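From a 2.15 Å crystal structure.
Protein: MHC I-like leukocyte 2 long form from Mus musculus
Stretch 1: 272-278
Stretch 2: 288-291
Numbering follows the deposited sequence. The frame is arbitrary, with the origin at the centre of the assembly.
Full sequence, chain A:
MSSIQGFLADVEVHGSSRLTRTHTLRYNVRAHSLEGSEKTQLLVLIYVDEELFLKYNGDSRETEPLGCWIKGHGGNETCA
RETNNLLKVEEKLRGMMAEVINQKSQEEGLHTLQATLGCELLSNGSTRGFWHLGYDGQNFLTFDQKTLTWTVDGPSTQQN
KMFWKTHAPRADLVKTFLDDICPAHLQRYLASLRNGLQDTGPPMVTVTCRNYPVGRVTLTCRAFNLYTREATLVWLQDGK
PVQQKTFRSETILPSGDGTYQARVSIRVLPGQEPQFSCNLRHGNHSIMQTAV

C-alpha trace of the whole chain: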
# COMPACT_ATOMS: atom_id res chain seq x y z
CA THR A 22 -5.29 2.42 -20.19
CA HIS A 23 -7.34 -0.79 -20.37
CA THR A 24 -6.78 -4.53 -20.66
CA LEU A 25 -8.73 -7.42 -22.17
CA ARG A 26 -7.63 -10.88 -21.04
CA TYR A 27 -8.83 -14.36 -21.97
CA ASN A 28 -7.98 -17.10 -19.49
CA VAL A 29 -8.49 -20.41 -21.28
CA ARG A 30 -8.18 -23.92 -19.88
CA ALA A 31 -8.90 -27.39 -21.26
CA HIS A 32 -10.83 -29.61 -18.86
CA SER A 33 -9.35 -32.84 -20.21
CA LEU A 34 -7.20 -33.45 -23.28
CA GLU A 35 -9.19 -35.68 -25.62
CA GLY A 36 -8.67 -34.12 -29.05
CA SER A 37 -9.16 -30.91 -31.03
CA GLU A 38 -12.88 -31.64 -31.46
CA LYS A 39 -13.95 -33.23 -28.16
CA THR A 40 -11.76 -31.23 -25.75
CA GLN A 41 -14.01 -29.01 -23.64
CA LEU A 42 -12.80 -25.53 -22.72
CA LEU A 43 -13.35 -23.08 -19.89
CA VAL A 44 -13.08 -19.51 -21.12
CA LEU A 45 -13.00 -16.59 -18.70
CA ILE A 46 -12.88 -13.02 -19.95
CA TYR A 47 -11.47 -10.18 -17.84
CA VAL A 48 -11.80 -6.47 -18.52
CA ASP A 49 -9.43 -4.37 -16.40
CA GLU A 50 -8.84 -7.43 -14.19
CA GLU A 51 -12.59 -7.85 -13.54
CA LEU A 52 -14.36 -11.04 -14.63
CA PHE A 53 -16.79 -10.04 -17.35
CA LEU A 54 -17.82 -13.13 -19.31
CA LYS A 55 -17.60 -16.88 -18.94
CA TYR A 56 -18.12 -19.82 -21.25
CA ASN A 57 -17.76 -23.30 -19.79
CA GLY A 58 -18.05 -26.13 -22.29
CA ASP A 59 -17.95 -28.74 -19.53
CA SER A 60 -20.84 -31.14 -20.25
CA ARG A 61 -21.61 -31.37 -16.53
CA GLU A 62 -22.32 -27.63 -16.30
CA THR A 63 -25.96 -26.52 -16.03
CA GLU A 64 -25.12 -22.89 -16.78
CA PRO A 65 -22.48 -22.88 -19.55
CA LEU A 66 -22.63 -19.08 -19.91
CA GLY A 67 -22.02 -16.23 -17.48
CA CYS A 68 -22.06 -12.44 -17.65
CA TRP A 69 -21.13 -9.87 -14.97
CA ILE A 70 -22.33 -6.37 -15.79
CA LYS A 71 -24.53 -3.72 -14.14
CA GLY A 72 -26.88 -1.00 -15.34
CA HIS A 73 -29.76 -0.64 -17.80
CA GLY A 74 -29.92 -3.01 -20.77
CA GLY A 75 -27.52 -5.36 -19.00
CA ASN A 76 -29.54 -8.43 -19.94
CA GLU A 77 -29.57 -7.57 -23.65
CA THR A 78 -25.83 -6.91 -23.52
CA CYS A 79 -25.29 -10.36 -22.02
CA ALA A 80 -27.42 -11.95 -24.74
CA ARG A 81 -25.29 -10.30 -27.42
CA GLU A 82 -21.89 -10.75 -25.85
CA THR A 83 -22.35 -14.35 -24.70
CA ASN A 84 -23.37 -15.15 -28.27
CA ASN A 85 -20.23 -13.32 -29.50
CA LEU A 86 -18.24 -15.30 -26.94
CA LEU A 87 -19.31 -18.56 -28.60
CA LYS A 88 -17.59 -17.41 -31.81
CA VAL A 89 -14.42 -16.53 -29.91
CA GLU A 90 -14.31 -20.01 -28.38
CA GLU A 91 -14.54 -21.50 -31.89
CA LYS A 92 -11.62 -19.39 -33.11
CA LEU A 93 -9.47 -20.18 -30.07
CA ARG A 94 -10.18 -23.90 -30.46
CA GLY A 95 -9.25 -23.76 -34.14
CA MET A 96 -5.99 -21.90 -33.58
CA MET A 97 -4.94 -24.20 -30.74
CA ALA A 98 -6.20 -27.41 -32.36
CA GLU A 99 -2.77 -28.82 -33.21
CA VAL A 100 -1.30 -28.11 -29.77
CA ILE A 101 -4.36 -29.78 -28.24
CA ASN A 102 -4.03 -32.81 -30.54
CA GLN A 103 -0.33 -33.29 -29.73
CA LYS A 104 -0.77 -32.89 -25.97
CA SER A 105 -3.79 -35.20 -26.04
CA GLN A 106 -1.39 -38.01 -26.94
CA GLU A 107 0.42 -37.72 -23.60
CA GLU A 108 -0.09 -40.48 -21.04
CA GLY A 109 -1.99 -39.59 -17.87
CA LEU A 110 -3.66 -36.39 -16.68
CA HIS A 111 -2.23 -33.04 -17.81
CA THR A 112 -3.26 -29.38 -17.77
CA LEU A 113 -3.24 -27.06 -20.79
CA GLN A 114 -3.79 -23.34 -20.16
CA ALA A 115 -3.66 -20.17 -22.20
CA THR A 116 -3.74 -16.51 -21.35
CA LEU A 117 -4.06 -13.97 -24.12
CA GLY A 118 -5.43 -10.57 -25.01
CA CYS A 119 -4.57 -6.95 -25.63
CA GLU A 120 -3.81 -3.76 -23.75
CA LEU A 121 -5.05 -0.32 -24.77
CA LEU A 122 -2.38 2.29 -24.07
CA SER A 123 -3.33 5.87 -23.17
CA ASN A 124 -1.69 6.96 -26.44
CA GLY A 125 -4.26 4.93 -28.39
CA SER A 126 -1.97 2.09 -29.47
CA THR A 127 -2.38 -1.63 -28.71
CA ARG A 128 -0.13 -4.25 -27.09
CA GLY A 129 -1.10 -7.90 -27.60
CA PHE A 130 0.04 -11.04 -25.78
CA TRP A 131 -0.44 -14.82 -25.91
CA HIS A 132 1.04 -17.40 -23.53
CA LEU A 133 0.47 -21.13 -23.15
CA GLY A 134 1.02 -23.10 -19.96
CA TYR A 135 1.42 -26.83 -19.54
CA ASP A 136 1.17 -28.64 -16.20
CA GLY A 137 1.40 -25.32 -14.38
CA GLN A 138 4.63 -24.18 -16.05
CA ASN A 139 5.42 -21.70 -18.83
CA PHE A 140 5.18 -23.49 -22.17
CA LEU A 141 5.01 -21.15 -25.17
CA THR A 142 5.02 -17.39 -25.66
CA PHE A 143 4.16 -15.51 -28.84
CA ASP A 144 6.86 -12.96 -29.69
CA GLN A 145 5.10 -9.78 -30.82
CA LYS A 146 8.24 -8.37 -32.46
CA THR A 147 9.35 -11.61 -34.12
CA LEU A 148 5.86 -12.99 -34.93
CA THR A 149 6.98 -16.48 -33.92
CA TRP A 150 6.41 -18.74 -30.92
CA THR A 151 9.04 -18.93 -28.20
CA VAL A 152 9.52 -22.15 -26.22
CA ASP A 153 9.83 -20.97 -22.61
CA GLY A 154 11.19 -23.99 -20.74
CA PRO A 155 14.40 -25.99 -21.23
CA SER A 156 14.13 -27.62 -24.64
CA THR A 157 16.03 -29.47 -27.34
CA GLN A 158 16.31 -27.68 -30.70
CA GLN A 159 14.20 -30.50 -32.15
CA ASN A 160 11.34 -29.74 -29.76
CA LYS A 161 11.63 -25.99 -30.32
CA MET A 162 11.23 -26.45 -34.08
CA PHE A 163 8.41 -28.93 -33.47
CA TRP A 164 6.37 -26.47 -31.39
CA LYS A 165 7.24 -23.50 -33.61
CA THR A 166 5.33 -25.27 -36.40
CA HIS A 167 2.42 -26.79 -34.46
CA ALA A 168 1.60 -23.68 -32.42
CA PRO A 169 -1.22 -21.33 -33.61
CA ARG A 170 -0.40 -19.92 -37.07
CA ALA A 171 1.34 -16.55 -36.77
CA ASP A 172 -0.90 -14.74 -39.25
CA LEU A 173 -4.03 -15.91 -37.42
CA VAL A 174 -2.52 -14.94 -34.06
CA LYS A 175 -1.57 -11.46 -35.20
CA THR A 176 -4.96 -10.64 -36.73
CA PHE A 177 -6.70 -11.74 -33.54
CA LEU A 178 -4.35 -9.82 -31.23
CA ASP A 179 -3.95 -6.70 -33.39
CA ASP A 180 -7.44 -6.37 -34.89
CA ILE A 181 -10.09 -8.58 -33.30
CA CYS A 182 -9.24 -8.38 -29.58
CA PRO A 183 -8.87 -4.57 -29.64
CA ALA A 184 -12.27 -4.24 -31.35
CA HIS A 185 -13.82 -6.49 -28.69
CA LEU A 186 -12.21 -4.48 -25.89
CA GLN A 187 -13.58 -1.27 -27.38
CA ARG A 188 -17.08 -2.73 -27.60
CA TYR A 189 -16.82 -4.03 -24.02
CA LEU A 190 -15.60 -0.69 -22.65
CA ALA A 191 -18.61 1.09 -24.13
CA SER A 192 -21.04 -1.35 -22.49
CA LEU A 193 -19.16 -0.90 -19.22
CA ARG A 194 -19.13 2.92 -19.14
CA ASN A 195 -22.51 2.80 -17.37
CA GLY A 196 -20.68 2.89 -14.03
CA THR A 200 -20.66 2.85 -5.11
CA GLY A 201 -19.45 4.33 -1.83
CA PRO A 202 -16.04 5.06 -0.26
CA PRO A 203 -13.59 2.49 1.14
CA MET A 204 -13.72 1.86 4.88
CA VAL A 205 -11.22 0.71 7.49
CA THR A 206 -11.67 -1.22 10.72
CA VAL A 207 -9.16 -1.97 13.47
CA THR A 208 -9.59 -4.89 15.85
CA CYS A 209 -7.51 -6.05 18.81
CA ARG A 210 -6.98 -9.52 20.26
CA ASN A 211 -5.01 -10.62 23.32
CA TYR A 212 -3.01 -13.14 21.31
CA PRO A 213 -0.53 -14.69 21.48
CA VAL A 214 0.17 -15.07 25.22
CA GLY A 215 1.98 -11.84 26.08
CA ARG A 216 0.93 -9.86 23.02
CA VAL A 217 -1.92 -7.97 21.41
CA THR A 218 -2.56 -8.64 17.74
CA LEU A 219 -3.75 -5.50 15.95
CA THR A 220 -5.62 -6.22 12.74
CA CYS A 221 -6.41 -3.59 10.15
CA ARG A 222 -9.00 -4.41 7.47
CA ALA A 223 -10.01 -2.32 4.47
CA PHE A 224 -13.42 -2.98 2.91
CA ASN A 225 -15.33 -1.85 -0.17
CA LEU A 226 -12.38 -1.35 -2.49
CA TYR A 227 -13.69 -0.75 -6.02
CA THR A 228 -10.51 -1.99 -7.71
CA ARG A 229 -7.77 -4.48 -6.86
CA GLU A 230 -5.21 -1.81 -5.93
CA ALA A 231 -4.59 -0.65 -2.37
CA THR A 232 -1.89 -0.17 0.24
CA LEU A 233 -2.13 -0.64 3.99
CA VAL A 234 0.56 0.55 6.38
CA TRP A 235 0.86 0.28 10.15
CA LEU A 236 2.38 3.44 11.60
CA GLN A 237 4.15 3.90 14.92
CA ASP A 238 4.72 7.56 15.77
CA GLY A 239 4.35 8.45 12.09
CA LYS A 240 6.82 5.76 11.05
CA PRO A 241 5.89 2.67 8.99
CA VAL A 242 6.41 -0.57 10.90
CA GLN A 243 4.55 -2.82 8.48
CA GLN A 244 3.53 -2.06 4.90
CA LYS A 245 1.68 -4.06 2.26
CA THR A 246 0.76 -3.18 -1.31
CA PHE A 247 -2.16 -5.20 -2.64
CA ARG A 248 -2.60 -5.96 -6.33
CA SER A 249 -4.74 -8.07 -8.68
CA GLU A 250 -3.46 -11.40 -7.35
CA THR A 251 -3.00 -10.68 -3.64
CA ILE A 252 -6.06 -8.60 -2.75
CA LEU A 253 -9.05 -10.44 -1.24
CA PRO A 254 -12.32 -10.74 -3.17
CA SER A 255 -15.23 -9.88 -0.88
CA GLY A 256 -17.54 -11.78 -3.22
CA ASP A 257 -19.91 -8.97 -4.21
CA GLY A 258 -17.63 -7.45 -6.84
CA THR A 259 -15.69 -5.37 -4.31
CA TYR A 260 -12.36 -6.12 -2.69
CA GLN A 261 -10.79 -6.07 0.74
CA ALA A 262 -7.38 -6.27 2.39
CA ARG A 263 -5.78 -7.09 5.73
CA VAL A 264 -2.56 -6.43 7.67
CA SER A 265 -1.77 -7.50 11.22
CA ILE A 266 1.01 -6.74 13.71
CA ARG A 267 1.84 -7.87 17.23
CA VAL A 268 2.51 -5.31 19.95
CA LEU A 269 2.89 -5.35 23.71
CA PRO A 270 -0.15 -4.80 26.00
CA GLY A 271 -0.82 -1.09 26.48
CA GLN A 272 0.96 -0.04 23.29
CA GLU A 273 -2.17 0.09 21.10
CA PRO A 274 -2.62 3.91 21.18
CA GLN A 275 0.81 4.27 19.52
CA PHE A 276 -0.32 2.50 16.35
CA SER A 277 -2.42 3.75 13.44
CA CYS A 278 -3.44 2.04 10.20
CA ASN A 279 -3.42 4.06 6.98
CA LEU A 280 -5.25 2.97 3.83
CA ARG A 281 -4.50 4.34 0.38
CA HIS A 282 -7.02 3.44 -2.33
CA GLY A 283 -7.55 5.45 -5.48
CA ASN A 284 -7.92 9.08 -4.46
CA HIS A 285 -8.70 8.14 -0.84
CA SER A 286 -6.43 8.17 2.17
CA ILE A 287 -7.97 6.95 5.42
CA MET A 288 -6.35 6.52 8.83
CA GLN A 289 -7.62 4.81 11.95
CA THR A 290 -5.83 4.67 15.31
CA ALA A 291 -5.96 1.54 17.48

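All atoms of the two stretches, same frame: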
# COMPACT_ATOMS: atom_id res chain seq x y z
N GLN A 272 0.30 -0.80 24.35
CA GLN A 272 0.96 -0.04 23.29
C GLN A 272 0.00 0.41 22.18
O GLN A 272 0.38 1.21 21.33
CB GLN A 272 2.09 -0.85 22.65
CG GLN A 272 3.40 -0.82 23.41
CD GLN A 272 4.54 -1.37 22.57
OE1 GLN A 272 4.39 -2.37 21.86
NE2 GLN A 272 5.70 -0.72 22.64
N GLU A 273 -1.22 -0.12 22.19
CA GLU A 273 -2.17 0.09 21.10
C GLU A 273 -2.35 1.55 20.65
O GLU A 273 -2.37 1.81 19.45
CB GLU A 273 -3.54 -0.50 21.46
CG GLU A 273 -3.53 -1.99 21.77
CD GLU A 273 -3.41 -2.27 23.25
OE1 GLU A 273 -2.66 -1.55 23.93
OE2 GLU A 273 -4.06 -3.22 23.73
N PRO A 274 -2.49 2.51 21.60
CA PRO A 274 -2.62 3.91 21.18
C PRO A 274 -1.50 4.43 20.27
O PRO A 274 -1.73 5.39 19.53
CB PRO A 274 -2.62 4.68 22.50
CG PRO A 274 -3.21 3.73 23.47
CD PRO A 274 -2.73 2.37 23.05
N GLN A 275 -0.32 3.82 20.33
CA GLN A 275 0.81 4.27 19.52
C GLN A 275 0.67 3.93 18.04
O GLN A 275 1.40 4.47 17.21
CB GLN A 275 2.11 3.66 20.05
CG GLN A 275 2.44 4.00 21.49
CD GLN A 275 3.73 3.35 21.95
OE1 GLN A 275 4.72 3.31 21.21
NE2 GLN A 275 3.73 2.85 23.17
N PHE A 276 -0.27 3.05 17.71
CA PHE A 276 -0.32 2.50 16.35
C PHE A 276 -1.56 2.93 15.57
O PHE A 276 -2.68 2.88 16.07
CB PHE A 276 -0.25 0.97 16.42
CG PHE A 276 1.08 0.45 16.90
CD1 PHE A 276 1.33 0.32 18.25
CD2 PHE A 276 2.08 0.11 16.00
CE1 PHE A 276 2.55 -0.15 18.70
CE2 PHE A 276 3.30 -0.36 16.44
CZ PHE A 276 3.54 -0.49 17.79
N SER A 277 -1.33 3.36 14.33
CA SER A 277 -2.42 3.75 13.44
C SER A 277 -2.29 3.02 12.11
O SER A 277 -1.18 2.78 11.64
CB SER A 277 -2.43 5.26 13.22
OG SER A 277 -2.47 5.96 14.45
N CYS A 278 -3.42 2.67 11.52
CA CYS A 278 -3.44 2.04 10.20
C CYS A 278 -3.87 3.04 9.13
O CYS A 278 -4.87 3.73 9.29
CB CYS A 278 -4.38 0.84 10.19
SG CYS A 278 -4.39 -0.05 8.61
N MET A 288 -7.14 7.01 7.70
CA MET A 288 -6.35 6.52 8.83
C MET A 288 -7.21 6.24 10.05
O MET A 288 -8.10 7.01 10.39
CB MET A 288 -5.25 7.52 9.19
CG MET A 288 -4.26 6.98 10.20
SD MET A 288 -2.61 7.68 9.99
CE MET A 288 -2.91 9.40 10.37
N GLN A 289 -6.96 5.11 10.70
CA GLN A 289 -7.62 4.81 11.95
C GLN A 289 -6.63 4.36 13.01
O GLN A 289 -5.80 3.48 12.77
CB GLN A 289 -8.69 3.74 11.76
CG GLN A 289 -9.43 3.40 13.05
CD GLN A 289 -10.78 2.78 12.80
OE1 GLN A 289 -11.36 2.93 11.73
NE2 GLN A 289 -11.30 2.08 13.81
N THR A 290 -6.72 4.97 14.19
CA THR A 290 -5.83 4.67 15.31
C THR A 290 -6.41 3.54 16.17
O THR A 290 -7.62 3.48 16.39
CB THR A 290 -5.59 5.92 16.18
OG1 THR A 290 -5.09 6.98 15.36
CG2 THR A 290 -4.60 5.63 17.30
N ALA A 291 -5.54 2.65 16.64
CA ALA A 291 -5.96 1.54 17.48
C ALA A 291 -6.24 2.02 18.90
O ALA A 291 -5.56 2.92 19.41
CB ALA A 291 -4.90 0.46 17.49

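What holds the two stretches together most firmly? Three backbone hydrogen bonds join them as neighbouring antiparallel strands. Cys278 and Gln289 form a reciprocal pair: Cys278 N donates to Gln289 O at 2.8 Å, and Gln289 N donates to Cys278 O at 2.9 Å. Two residues along each chain, Ala291 N donates to Phe276 O at 2.9 Å, with a nearly straight N-H...O angle of 176°. The strands run 150° apart, close to antiparallel, an arrangement in which one residue can both donate to and accept from the same partner, as Cys278 and Gln289 do.

What happens at the pair between these bonds? Ser277 and Thr290 occupy a non-hydrogen-bonded position, where the backbones draw close and CA of Ser277 lies 4.0 Å from CA of Thr290. Their side chains project from the same face of the sheet, both with chi1 in the m well, and this brings Ser277 OG within 3.0 Å of Thr290 OG1. The two hydroxyls hydrogen-bond, adding a side-chain link where the backbone supplies none.

Do weaker polar contacts support the ladder? Two of the carbonyls that accept amide protons also meet CA-H groups: Met288 CA lies 3.2 Å from Cys278 O, and Ser277 CA lies 3.5 Å from Gln289 O. Just before the first strand, Pro274 CA approaches Ala291 O at 3.6 Å. Pro274 belongs to a short 3-10 segment, at whose end Phe276 N donates to Glu273 O at 3.0 Å.

Which side chains complete the packing? Met288 brings its CG to 3.9 Å from Ser277 CB, an aliphatic contact beside the hydroxyl pair. The methyl CG2 of Thr290 rests 3.6 Å from Pro274 O and equally near Phe276 O. Ala291 points toward the first stretch, its CB 4.3 Å from Glu273 CB, while the Phe276 ring leads away from this contact. Altogether, the pairing buries 352 Å², summed over both sides.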